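PDB 4NNB: OBCA, Oxalate Biosynthetic Component A from Burkholderia glumae, which binds a magnesium ion and an oxaloacetate ion in a two-domain chain that includes a TIM-barrel domain. Local coordinates for residues Leu6-Ala11 / Glu497-Val502; Pro432-Leu437 / Leu463-Asp468; Ile446-Pro451 / Asn456-Val461. One frame throughout, in Å; residues are numbered along the deposited sequence.

All three contacts are apolar, buried and free of direct hydrogen bonds across their segments, and all belong to the barrel. Interactions 1 and 3 each press a helix on a barrel strand, 5-10 and 444-449 respectively, while interaction 2 joins outer helix 416-440 to the end of helix 458-465 and the loop after it. Interactions 2 and 3 share helix 458-465. Interaction 2 is the most peripheral, about 24 Å from the chain centre against 13 and 15 Å for the other two, and it alone has a bridging water, at an exposed glutamate. Asp468 knits the three together through the backbone: its N lies 2.8 Å from Ile446 O and its O lies 3.1 Å from Tyr7 N, both probable hydrogen bonds.

Interaction 1 of 3, residues Leu6-Ala11 / Glu497-Val502; sequences LYITAA and EQVSLV
With chi1 at -63°, Ile8 sets CG2 anti to its backbone N and sends CG1 out beside that N; the nearly extended chi2 of 168° then carries CD1 to the helix. Val502 turns CG1 between its backbone N and carbonyl carbon, where it meets Ile8 CD1 tip to tip at 3.7 Å. One helical turn earlier, Val499 crosses Ile8 obliquely, its CG1 lying 4.2 Å from Ile8 CG2. Its other methyl, CG2, instead rests against Ala10 CB at 3.9 Å, so the branched side chain spans two residues of the strand. Strand 5-10 and helix 495-507 run antiparallel, their local axes 162° apart in direction and 9.3 Å apart at closest approach. This is the TIM-barrel arrangement at the seam of the barrel: the helix that comes after strand 469-472, beyond two short strands, covers that strand and strand 5-10 together, since Val499 also touches Val472 and Val502 also touches Ile470. Thr9 points away from the helix and touches His224, a ligand of the magnesium ion. Partly exposed Glu497 forms a salt bridge with Arg490, whereas buried Gln498 is satisfied through NE2 by the carbonyl oxygens of Gly477 and Thr479.

Interaction 2 of 3, residues Pro432-Leu437 / Leu463-Asp468; sequences PVVERL and LGLGLD
Val434 meets Leu467 and Leu465 through van der Waals contacts alone. The closest involves Val434 CG2, which approaches Leu467 CD2 at 3.9 Å as the two side chains cross at a slant. Val434 CG1 lies a little farther from the same leucine methyl, so Leu467 CD2 sits against both branches of the valine. With chi1 at 171°, CG1 is anti to the backbone N of Val434 and comes near the carbonyl oxygen of Leu465, a loose 4.2 Å from CG1 to O, while CG2 also faces Leu465 CD1 at 4.3 Å. The apolar patch continues beyond the two segments, for Val434 also touches Leu377 of strand 373-378, and Leu465 touches Ile427 and Leu430 of helix 416-440.

The segments belong to neighbouring outer elements of a TIM barrel: helix 416-440, which leads into strand 444-449, and the end of helix 458-465 with the loop after it, where the chain turns in to begin strand 469-472. Gly466 makes that turn with a Schellman motif. Its phi of 74°, a value that favours glycine, ends the helix, and its N bonds back to Leu463 O at 3.2 Å.

Polar contact between the segments goes through solvent. A water donates to Leu465 O at 2.6 Å and to Glu435 OE2 at a longer 3.2 Å, linking the last turn of one helix to an exposed carboxylate of the other.

Charges lie at the flanks. Asp468 OD2 forms a salt bridge with Arg438 and accepts a hydrogen bond from Ile446 N, a pairing that would probably favour the ionised carboxylate. On another face of helix 416-440, Arg436 NH1 forms a salt bridge with Asp356.

Interaction 3 of 3, residues Ile446-Pro451 / Asn456-Val461; sequences ISILLP and NLLVDV
Leu450 and Leu458 slide past each other in opposite directions and form one of two tight centres in the contact; Ile448 and Val461 form the other. Leu458 CD2 lies 3.8 Å from Leu450 CD1 and also approaches the backbone N of Leu450, at 3.9 Å. The chi1 of Leu458, -96°, lies off a staggered value and points the side chain at the strand, with CD2 between Ile448 and Leu450. Leu450 CD1 reaches on to the backbone, touching Leu458 N and, at 3.8 Å, Leu457 CB. Two residues earlier in the chain, Ile448 CD1 meets Val461 CG1 at 3.7 Å, the two side chains crossing near a right angle. Packing slackens between the two centres, where Ile448 CG2 stands 4.1 Å from Leu458 CD2. Toward solvent the chemistry turns polar: exposed Asn456 bonds through OD1 to Asn481 ND2, and partly exposed Asp460 holds Arg509 in a salt bridge and His419 in a hydrogen bond. Leu449 points the other way, into the barrel, with its side chain about 7 Å from the magnesium ion. The contact packs strand 444-449 under helix 458-465 in the beta-alpha-beta unit completed by strand 469-472, the repeating element of a TIM barrel.

Interaction 1 of 3, residues Leu6-Ala11 / Glu497-Val502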
ATOM      1  N   LEU A   6     -11.541  -9.294 -17.266  1.00 40.67           N
ATOM      2  CA  LEU A   6     -11.227  -8.516 -16.066  1.00 39.25           C
ATOM      3  C   LEU A   6     -10.417  -7.254 -16.337  1.00 36.47           C
ATOM      4  O   LEU A   6      -9.661  -7.172 -17.311  1.00 34.75           O
ATOM      5  CB  LEU A   6     -10.509  -9.378 -15.029  1.00 36.33           C
ATOM      6  CG  LEU A   6     -11.329 -10.443 -14.307  1.00 41.23           C
ATOM      7  CD1 LEU A   6     -11.244 -11.773 -15.031  1.00 44.67           C
ATOM      8  CD2 LEU A   6     -10.833 -10.596 -12.890  1.00 33.66           C
ATOM      9  N   TYR A   7     -10.578  -6.259 -15.473  1.00 31.14           N
ATOM     10  CA  TYR A   7      -9.698  -5.103 -15.549  1.00 28.80           C
ATOM     11  C   TYR A   7      -8.877  -5.006 -14.266  1.00 29.01           C
ATOM     12  O   TYR A   7      -9.344  -5.378 -13.189  1.00 28.38           O
ATOM     13  CB  TYR A   7     -10.458  -3.808 -15.872  1.00 28.17           C
ATOM     14  CG  TYR A   7     -11.482  -3.373 -14.845  1.00 32.53           C
ATOM     15  CD1 TYR A   7     -11.166  -2.425 -13.878  1.00 33.81           C
ATOM     16  CD2 TYR A   7     -12.772  -3.890 -14.859  1.00 32.57           C
ATOM     17  CE1 TYR A   7     -12.110  -2.014 -12.937  1.00 32.90           C
ATOM     18  CE2 TYR A   7     -13.715  -3.496 -13.925  1.00 31.63           C
ATOM     19  CZ  TYR A   7     -13.379  -2.552 -12.969  1.00 35.60           C
ATOM     20  OH  TYR A   7     -14.319  -2.152 -12.040  1.00 39.06           O
ATOM     21  N   ILE A   8      -7.639  -4.547 -14.402  1.00 30.49           N
ATOM     22  CA  ILE A   8      -6.756  -4.412 -13.256  1.00 27.54           C
ATOM     23  C   ILE A   8      -6.766  -2.961 -12.835  1.00 25.83           C
ATOM     24  O   ILE A   8      -6.589  -2.066 -13.661  1.00 25.84           O
ATOM     25  CB  ILE A   8      -5.308  -4.853 -13.579  1.00 24.38           C
ATOM     26  CG1 ILE A   8      -5.287  -6.348 -13.936  1.00 26.86           C
ATOM     27  CG2 ILE A   8      -4.361  -4.556 -12.394  1.00 21.10           C
ATOM     28  CD1 ILE A   8      -3.963  -6.844 -14.545  1.00 31.17           C
ATOM     29  N   THR A   9      -7.011  -2.736 -11.546  1.00 23.42           N
ATOM     30  CA  THR A   9      -6.795  -1.421 -10.959  1.00 23.19           C
ATOM     31  C   THR A   9      -5.422  -1.354 -10.286  1.00 22.60           C
ATOM     32  O   THR A   9      -5.091  -2.193  -9.454  1.00 22.80           O
ATOM     33  CB  THR A   9      -7.902  -1.060  -9.929  1.00 21.66           C
ATOM     34  OG1 THR A   9      -9.155  -0.895 -10.616  1.00 21.74           O
ATOM     35  CG2 THR A   9      -7.556   0.265  -9.214  1.00 19.90           C
ATOM     36  N   ALA A  10      -4.619  -0.360 -10.651  1.00 20.87           N
ATOM     37  CA  ALA A  10      -3.368  -0.106  -9.938  1.00 23.97           C
ATOM     38  C   ALA A  10      -3.612   0.915  -8.822  1.00 23.27           C
ATOM     39  O   ALA A  10      -4.258   1.931  -9.044  1.00 23.17           O
ATOM     40  CB  ALA A  10      -2.328   0.422 -10.891  1.00 22.32           C
ATOM     41  N   ALA A  11      -3.093   0.660  -7.627  1.00 22.72           N
ATOM     42  CA  ALA A  11      -3.245   1.632  -6.532  1.00 23.35           C
ATOM     43  C   ALA A  11      -1.870   1.983  -5.957  1.00 22.32           C
ATOM     44  O   ALA A  11      -1.411   1.342  -5.023  1.00 22.66           O
ATOM     45  CB  ALA A  11      -4.162   1.078  -5.443  1.00 22.57           C
ATOM     46  N   GLU A 497       5.116  -3.513 -11.111  1.00 25.40           N
ATOM     47  CA  GLU A 497       5.580  -4.897 -11.049  1.00 27.98           C
ATOM     48  C   GLU A 497       4.466  -5.814 -10.553  1.00 28.18           C
ATOM     49  O   GLU A 497       4.262  -6.907 -11.093  1.00 25.58           O
ATOM     50  CB  GLU A 497       6.844  -5.042 -10.192  1.00 24.19           C
ATOM     51  CG  GLU A 497       7.369  -6.478 -10.188  1.00 27.65           C
ATOM     52  CD  GLU A 497       8.702  -6.616  -9.503  1.00 27.02           C
ATOM     53  OE1 GLU A 497       9.601  -7.236 -10.096  1.00 29.22           O
ATOM     54  OE2 GLU A 497       8.852  -6.117  -8.362  1.00 27.98           O
ATOM     55  N   GLN A 498       3.727  -5.353  -9.545  1.00 24.66           N
ATOM     56  CA  GLN A 498       2.578  -6.098  -9.038  1.00 25.33           C
ATOM     57  C   GLN A 498       1.502  -6.254 -10.098  1.00 24.40           C
ATOM     58  O   GLN A 498       0.878  -7.310 -10.199  1.00 25.85           O
ATOM     59  CB  GLN A 498       2.033  -5.430  -7.766  1.00 23.38           C
ATOM     60  CG  GLN A 498       3.099  -5.378  -6.656  1.00 20.78           C
ATOM     61  CD  GLN A 498       2.743  -4.434  -5.517  1.00 25.86           C
ATOM     62  OE1 GLN A 498       2.137  -3.376  -5.731  1.00 22.70           O
ATOM     63  NE2 GLN A 498       3.111  -4.816  -4.299  1.00 23.82           N
ATOM     64  N   VAL A 499       1.308  -5.209 -10.900  1.00 24.62           N
ATOM     65  CA  VAL A 499       0.390  -5.262 -12.031  1.00 24.38           C
ATOM     66  C   VAL A 499       0.809  -6.335 -13.061  1.00 28.28           C
ATOM     67  O   VAL A 499      -0.030  -7.126 -13.502  1.00 26.85           O
ATOM     68  CB  VAL A 499       0.266  -3.881 -12.714  1.00 25.17           C
ATOM     69  CG1 VAL A 499      -0.555  -3.980 -13.991  1.00 24.44           C
ATOM     70  CG2 VAL A 499      -0.367  -2.852 -11.753  1.00 25.51           C
ATOM     71  N   SER A 500       2.093  -6.353 -13.433  1.00 28.23           N
ATOM     72  CA  SER A 500       2.608  -7.316 -14.422  1.00 31.40           C
ATOM     73  C   SER A 500       2.383  -8.737 -13.960  1.00 28.89           C
ATOM     74  O   SER A 500       1.958  -9.584 -14.737  1.00 31.13           O
ATOM     75  CB  SER A 500       4.109  -7.113 -14.681  1.00 32.10           C
ATOM     76  OG  SER A 500       4.373  -5.814 -15.162  1.00 41.64           O
ATOM     77  N   LEU A 501       2.670  -8.979 -12.684  1.00 27.61           N
ATOM     78  CA  LEU A 501       2.556 -10.304 -12.097  1.00 29.20           C
ATOM     79  C   LEU A 501       1.118 -10.790 -11.981  1.00 32.47           C
ATOM     80  O   LEU A 501       0.833 -11.950 -12.272  1.00 30.58           O
ATOM     81  CB  LEU A 501       3.247 -10.348 -10.734  1.00 28.98           C
ATOM     82  CG  LEU A 501       4.774 -10.334 -10.797  1.00 31.37           C
ATOM     83  CD1 LEU A 501       5.364 -10.052  -9.422  1.00 28.20           C
ATOM     84  CD2 LEU A 501       5.291 -11.667 -11.342  1.00 34.51           C
ATOM     85  N   VAL A 502       0.201  -9.927 -11.562  1.00 29.19           N
ATOM     86  CA  VAL A 502      -1.186 -10.365 -11.508  1.00 25.24           C
ATOM     87  C   VAL A 502      -1.747 -10.591 -12.918  1.00 29.96           C
ATOM     88  O   VAL A 502      -2.515 -11.523 -13.136  1.00 32.09           O
ATOM     89  CB  VAL A 502      -2.093  -9.418 -10.689  1.00 29.63           C
ATOM     90  CG1 VAL A 502      -2.429  -8.176 -11.487  1.00 27.71           C
ATOM     91  CG2 VAL A 502      -3.376 -10.149 -10.310  1.00 30.73           C
TER

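Interaction 2 of 3, residues Pro432-Leu437 / Leu463-Asp468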
ATOM      1  N   PRO A 432     -22.133 -13.947  -0.416  1.00 32.78           N
ATOM      2  CA  PRO A 432     -23.424 -13.272  -0.225  1.00 29.89           C
ATOM      3  C   PRO A 432     -23.303 -11.762  -0.409  1.00 32.75           C
ATOM      4  O   PRO A 432     -24.280 -11.132  -0.807  1.00 30.84           O
ATOM      5  CB  PRO A 432     -23.773 -13.572   1.236  1.00 29.46           C
ATOM      6  CG  PRO A 432     -22.860 -14.653   1.673  1.00 39.68           C
ATOM      7  CD  PRO A 432     -21.632 -14.524   0.847  1.00 33.88           C
ATOM      8  N   VAL A 433     -22.132 -11.191  -0.115  1.00 32.78           N
ATOM      9  CA  VAL A 433     -21.903  -9.760  -0.354  1.00 30.65           C
ATOM     10  C   VAL A 433     -21.980  -9.482  -1.848  1.00 30.69           C
ATOM     11  O   VAL A 433     -22.708  -8.584  -2.288  1.00 27.78           O
ATOM     12  CB  VAL A 433     -20.539  -9.290   0.231  1.00 31.94           C
ATOM     13  CG1 VAL A 433     -20.207  -7.854  -0.195  1.00 26.16           C
ATOM     14  CG2 VAL A 433     -20.546  -9.399   1.747  1.00 29.19           C
ATOM     15  N   VAL A 434     -21.256 -10.277  -2.637  1.00 26.68           N
ATOM     16  CA  VAL A 434     -21.290 -10.123  -4.085  1.00 26.08           C
ATOM     17  C   VAL A 434     -22.721 -10.269  -4.630  1.00 30.00           C
ATOM     18  O   VAL A 434     -23.160  -9.478  -5.462  1.00 28.10           O
ATOM     19  CB  VAL A 434     -20.341 -11.124  -4.784  1.00 28.36           C
ATOM     20  CG1 VAL A 434     -20.543 -11.103  -6.287  1.00 30.42           C
ATOM     21  CG2 VAL A 434     -18.875 -10.805  -4.430  1.00 28.43           C
ATOM     22  N   GLU A 435     -23.446 -11.278  -4.154  1.00 31.39           N
ATOM     23  CA  GLU A 435     -24.801 -11.531  -4.650  1.00 31.82           C
ATOM     24  C   GLU A 435     -25.786 -10.426  -4.260  1.00 28.59           C
ATOM     25  O   GLU A 435     -26.675 -10.079  -5.047  1.00 33.23           O
ATOM     26  CB  GLU A 435     -25.311 -12.896  -4.175  1.00 34.41           C
ATOM     27  CG  GLU A 435     -24.542 -14.076  -4.755  1.00 37.48           C
ATOM     28  CD  GLU A 435     -24.467 -14.030  -6.278  1.00 46.10           C
ATOM     29  OE1 GLU A 435     -25.509 -13.772  -6.932  1.00 44.39           O
ATOM     30  OE2 GLU A 435     -23.359 -14.237  -6.817  1.00 49.90           O
ATOM     31  N   ARG A 436     -25.634  -9.865  -3.063  1.00 30.97           N
ATOM     32  CA  ARG A 436     -26.482  -8.733  -2.671  1.00 31.17           C
ATOM     33  C   ARG A 436     -26.249  -7.568  -3.613  1.00 30.01           C
ATOM     34  O   ARG A 436     -27.193  -6.923  -4.059  1.00 28.51           O
ATOM     35  CB  ARG A 436     -26.215  -8.298  -1.230  1.00 35.67           C
ATOM     36  CG  ARG A 436     -26.807  -9.219  -0.167  1.00 40.76           C
ATOM     37  CD  ARG A 436     -26.622  -8.612   1.218  1.00 40.13           C
ATOM     38  NE  ARG A 436     -27.450  -7.422   1.405  1.00 43.66           N
ATOM     39  CZ  ARG A 436     -27.248  -6.520   2.361  1.00 39.72           C
ATOM     40  NH1 ARG A 436     -26.234  -6.667   3.204  1.00 38.31           N
ATOM     41  NH2 ARG A 436     -28.049  -5.470   2.466  1.00 39.35           N
ATOM     42  N   LEU A 437     -24.985  -7.313  -3.937  1.00 29.38           N
ATOM     43  CA  LEU A 437     -24.659  -6.212  -4.840  1.00 28.18           C
ATOM     44  C   LEU A 437     -25.204  -6.474  -6.249  1.00 30.54           C
ATOM     45  O   LEU A 437     -25.771  -5.569  -6.878  1.00 28.12           O
ATOM     46  CB  LEU A 437     -23.139  -5.935  -4.846  1.00 26.05           C
ATOM     47  CG  LEU A 437     -22.502  -5.462  -3.524  1.00 27.50           C
ATOM     48  CD1 LEU A 437     -20.969  -5.369  -3.632  1.00 25.03           C
ATOM     49  CD2 LEU A 437     -23.082  -4.123  -3.083  1.00 26.37           C
ATOM     50  N   LEU A 463     -11.790 -15.089  -9.320  1.00 35.62           N
ATOM     51  CA  LEU A 463     -12.287 -15.943 -10.383  1.00 33.66           C
ATOM     52  C   LEU A 463     -13.476 -16.762  -9.879  1.00 33.33           C
ATOM     53  O   LEU A 463     -14.469 -16.933 -10.587  1.00 36.62           O
ATOM     54  CB  LEU A 463     -11.155 -16.840 -10.897  1.00 36.23           C
ATOM     55  CG  LEU A 463     -10.612 -16.509 -12.295  1.00 40.98           C
ATOM     56  CD1 LEU A 463     -10.775 -15.054 -12.678  1.00 42.58           C
ATOM     57  CD2 LEU A 463      -9.157 -16.937 -12.448  1.00 40.93           C
ATOM     58  N   GLY A 464     -13.386 -17.234  -8.642  1.00 34.81           N
ATOM     59  CA  GLY A 464     -14.428 -18.071  -8.078  1.00 39.54           C
ATOM     60  C   GLY A 464     -15.694 -17.300  -7.749  1.00 41.92           C
ATOM     61  O   GLY A 464     -16.772 -17.890  -7.629  1.00 40.04           O
ATOM     62  N   LEU A 465     -15.564 -15.983  -7.592  1.00 35.69           N
ATOM     63  CA  LEU A 465     -16.711 -15.131  -7.286  1.00 34.53           C
ATOM     64  C   LEU A 465     -17.321 -14.551  -8.547  1.00 33.08           C
ATOM     65  O   LEU A 465     -18.395 -13.945  -8.504  1.00 35.94           O
ATOM     66  CB  LEU A 465     -16.306 -13.996  -6.344  1.00 28.89           C
ATOM     67  CG  LEU A 465     -16.047 -14.397  -4.900  1.00 34.56           C
ATOM     68  CD1 LEU A 465     -15.390 -13.245  -4.124  1.00 30.32           C
ATOM     69  CD2 LEU A 465     -17.336 -14.869  -4.213  1.00 32.89           C
ATOM     70  N   GLY A 466     -16.632 -14.727  -9.672  1.00 32.45           N
ATOM     71  CA  GLY A 466     -17.088 -14.155 -10.925  1.00 32.94           C
ATOM     72  C   GLY A 466     -16.884 -12.654 -10.986  1.00 33.82           C
ATOM     73  O   GLY A 466     -17.627 -11.937 -11.677  1.00 29.07           O
ATOM     74  N   LEU A 467     -15.864 -12.171 -10.279  1.00 27.41           N
ATOM     75  CA  LEU A 467     -15.609 -10.732 -10.221  1.00 31.20           C
ATOM     76  C   LEU A 467     -15.125 -10.155 -11.548  1.00 32.26           C
ATOM     77  O   LEU A 467     -14.597 -10.869 -12.399  1.00 31.98           O
ATOM     78  CB  LEU A 467     -14.629 -10.397  -9.100  1.00 27.33           C
ATOM     79  CG  LEU A 467     -15.164 -10.727  -7.710  1.00 29.13           C
ATOM     80  CD1 LEU A 467     -14.328 -10.059  -6.622  1.00 28.00           C
ATOM     81  CD2 LEU A 467     -16.643 -10.324  -7.575  1.00 30.83           C
ATOM     82  N   ASP A 468     -15.309  -8.849 -11.707  1.00 26.49           N
ATOM     83  CA  ASP A 468     -14.948  -8.151 -12.927  1.00 28.03           C
ATOM     84  C   ASP A 468     -13.575  -7.504 -12.887  1.00 27.39           C
ATOM     85  O   ASP A 468     -13.103  -6.989 -13.897  1.00 30.99           O
ATOM     86  CB  ASP A 468     -15.981  -7.074 -13.198  1.00 30.36           C
ATOM     87  CG  ASP A 468     -17.374  -7.624 -13.191  1.00 31.66           C
ATOM     88  OD1 ASP A 468     -17.765  -8.210 -14.215  1.00 36.37           O
ATOM     89  OD2 ASP A 468     -18.060  -7.502 -12.161  1.00 29.43           O
TER
HETATM   90  O   HOH W   1     -20.203 -14.786  -6.890  1.00 40.93           O

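Interaction 3 of 3, residues Ile446-Pro451 / Asn456-Val461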
ATOM      1  N   ILE A 446     -17.730  -5.375 -10.154  1.00 26.12           N
ATOM      2  CA  ILE A 446     -17.213  -5.539  -8.810  1.00 23.34           C
ATOM      3  C   ILE A 446     -15.767  -6.032  -8.875  1.00 32.35           C
ATOM      4  O   ILE A 446     -15.467  -7.066  -9.501  1.00 25.45           O
ATOM      5  CB  ILE A 446     -18.080  -6.531  -8.017  1.00 25.70           C
ATOM      6  CG1 ILE A 446     -19.550  -6.068  -8.022  1.00 25.90           C
ATOM      7  CG2 ILE A 446     -17.565  -6.707  -6.585  1.00 24.09           C
ATOM      8  CD1 ILE A 446     -20.500  -7.034  -7.316  1.00 28.49           C
ATOM      9  N   SER A 447     -14.874  -5.282  -8.234  1.00 25.46           N
ATOM     10  CA  SER A 447     -13.475  -5.684  -8.125  1.00 25.52           C
ATOM     11  C   SER A 447     -13.156  -6.074  -6.694  1.00 27.83           C
ATOM     12  O   SER A 447     -13.956  -5.832  -5.778  1.00 24.20           O
ATOM     13  CB  SER A 447     -12.553  -4.554  -8.585  1.00 27.12           C
ATOM     14  OG  SER A 447     -12.759  -4.245  -9.948  1.00 28.82           O
ATOM     15  N   ILE A 448     -11.988  -6.685  -6.504  1.00 24.25           N
ATOM     16  CA  ILE A 448     -11.516  -7.033  -5.170  1.00 21.61           C
ATOM     17  C   ILE A 448     -10.071  -6.583  -4.930  1.00 22.79           C
ATOM     18  O   ILE A 448      -9.251  -6.574  -5.854  1.00 23.58           O
ATOM     19  CB  ILE A 448     -11.651  -8.548  -4.911  1.00 24.45           C
ATOM     20  CG1 ILE A 448     -11.319  -8.893  -3.455  1.00 24.32           C
ATOM     21  CG2 ILE A 448     -10.779  -9.357  -5.898  1.00 24.24           C
ATOM     22  CD1 ILE A 448     -11.765 -10.313  -3.025  1.00 29.10           C
ATOM     23  N   LEU A 449      -9.777  -6.184  -3.695  1.00 22.53           N
ATOM     24  CA  LEU A 449      -8.404  -5.999  -3.258  1.00 26.95           C
ATOM     25  C   LEU A 449      -8.201  -6.871  -2.051  1.00 25.88           C
ATOM     26  O   LEU A 449      -9.173  -7.264  -1.388  1.00 27.05           O
ATOM     27  CB  LEU A 449      -8.114  -4.531  -2.900  1.00 26.04           C
ATOM     28  CG  LEU A 449      -8.756  -3.931  -1.646  1.00 26.23           C
ATOM     29  CD1 LEU A 449      -7.941  -4.190  -0.381  1.00 24.43           C
ATOM     30  CD2 LEU A 449      -8.968  -2.427  -1.845  1.00 23.37           C
ATOM     31  N   LEU A 450      -6.938  -7.148  -1.745  1.00 24.44           N
ATOM     32  CA  LEU A 450      -6.574  -7.815  -0.501  1.00 21.25           C
ATOM     33  C   LEU A 450      -5.288  -7.212   0.061  1.00 21.77           C
ATOM     34  O   LEU A 450      -4.429  -6.770  -0.705  1.00 25.84           O
ATOM     35  CB  LEU A 450      -6.384  -9.319  -0.731  1.00 28.27           C
ATOM     36  CG  LEU A 450      -7.627 -10.201  -0.893  1.00 27.18           C
ATOM     37  CD1 LEU A 450      -7.223 -11.594  -1.374  1.00 28.25           C
ATOM     38  CD2 LEU A 450      -8.359 -10.305   0.423  1.00 27.89           C
ATOM     39  N   PRO A 451      -5.147  -7.191   1.399  1.00 24.57           N
ATOM     40  CA  PRO A 451      -3.892  -6.684   1.974  1.00 24.30           C
ATOM     41  C   PRO A 451      -2.741  -7.591   1.546  1.00 27.88           C
ATOM     42  O   PRO A 451      -2.970  -8.786   1.326  1.00 26.34           O
ATOM     43  CB  PRO A 451      -4.106  -6.798   3.489  1.00 27.41           C
ATOM     44  CG  PRO A 451      -5.567  -7.118   3.689  1.00 30.84           C
ATOM     45  CD  PRO A 451      -6.036  -7.773   2.417  1.00 25.79           C
ATOM     46  N   ASN A 456      -2.017 -13.950  -2.084  1.00 29.09           N
ATOM     47  CA  ASN A 456      -1.942 -15.193  -2.866  1.00 32.03           C
ATOM     48  C   ASN A 456      -3.342 -15.715  -3.193  1.00 33.05           C
ATOM     49  O   ASN A 456      -3.513 -16.534  -4.080  1.00 34.81           O
ATOM     50  CB  ASN A 456      -1.114 -16.271  -2.157  1.00 30.34           C
ATOM     51  CG  ASN A 456       0.368 -15.919  -2.076  1.00 31.05           C
ATOM     52  OD1 ASN A 456       0.861 -15.104  -2.847  1.00 34.60           O
ATOM     53  ND2 ASN A 456       1.078 -16.536  -1.134  1.00 31.29           N
ATOM     54  N   LEU A 457      -4.337 -15.213  -2.468  1.00 31.78           N
ATOM     55  CA  LEU A 457      -5.731 -15.594  -2.656  1.00 31.04           C
ATOM     56  C   LEU A 457      -6.407 -14.817  -3.774  1.00 32.55           C
ATOM     57  O   LEU A 457      -7.461 -15.231  -4.258  1.00 32.19           O
ATOM     58  CB  LEU A 457      -6.516 -15.344  -1.363  1.00 29.60           C
ATOM     59  CG  LEU A 457      -6.074 -16.082  -0.107  1.00 34.43           C
ATOM     60  CD1 LEU A 457      -6.856 -15.590   1.095  1.00 31.57           C
ATOM     61  CD2 LEU A 457      -6.269 -17.583  -0.295  1.00 35.46           C
ATOM     62  N   LEU A 458      -5.815 -13.688  -4.174  1.00 31.41           N
ATOM     63  CA  LEU A 458      -6.489 -12.724  -5.059  1.00 31.32           C
ATOM     64  C   LEU A 458      -7.141 -13.320  -6.292  1.00 34.29           C
ATOM     65  O   LEU A 458      -8.332 -13.111  -6.535  1.00 28.07           O
ATOM     66  CB  LEU A 458      -5.522 -11.637  -5.523  1.00 31.72           C
ATOM     67  CG  LEU A 458      -5.482 -10.321  -4.761  1.00 36.81           C
ATOM     68  CD1 LEU A 458      -4.495  -9.398  -5.464  1.00 30.34           C
ATOM     69  CD2 LEU A 458      -6.876  -9.682  -4.654  1.00 27.64           C
ATOM     70  N   VAL A 459      -6.354 -14.037  -7.089  1.00 30.63           N
ATOM     71  CA  VAL A 459      -6.869 -14.577  -8.338  1.00 31.60           C
ATOM     72  C   VAL A 459      -7.908 -15.681  -8.124  1.00 31.18           C
ATOM     73  O   VAL A 459      -8.948 -15.669  -8.778  1.00 32.93           O
ATOM     74  CB  VAL A 459      -5.736 -15.043  -9.271  1.00 36.29           C
ATOM     75  CG1 VAL A 459      -6.305 -15.758 -10.497  1.00 35.87           C
ATOM     76  CG2 VAL A 459      -4.902 -13.848  -9.689  1.00 30.40           C
ATOM     77  N   ASP A 460      -7.644 -16.618  -7.216  1.00 29.24           N
ATOM     78  CA  ASP A 460      -8.596 -17.705  -6.986  1.00 35.58           C
ATOM     79  C   ASP A 460      -9.940 -17.156  -6.500  1.00 38.46           C
ATOM     80  O   ASP A 460     -10.998 -17.557  -6.994  1.00 34.61           O
ATOM     81  CB  ASP A 460      -8.067 -18.712  -5.969  1.00 35.93           C
ATOM     82  CG  ASP A 460      -6.978 -19.613  -6.538  1.00 40.14           C
ATOM     83  OD1 ASP A 460      -6.932 -19.813  -7.769  1.00 45.11           O
ATOM     84  OD2 ASP A 460      -6.168 -20.117  -5.740  1.00 45.42           O
ATOM     85  N   VAL A 461      -9.888 -16.235  -5.538  1.00 31.07           N
ATOM     86  CA  VAL A 461     -11.103 -15.656  -4.968  1.00 33.15           C
ATOM     87  C   VAL A 461     -11.882 -14.856  -6.000  1.00 30.76           C
ATOM     88  O   VAL A 461     -13.102 -14.970  -6.091  1.00 30.92           O
ATOM     89  CB  VAL A 461     -10.793 -14.770  -3.753  1.00 30.87           C
ATOM     90  CG1 VAL A 461     -12.038 -14.001  -3.309  1.00 32.81           C
ATOM     91  CG2 VAL A 461     -10.271 -15.610  -2.617  1.00 30.43           C
TER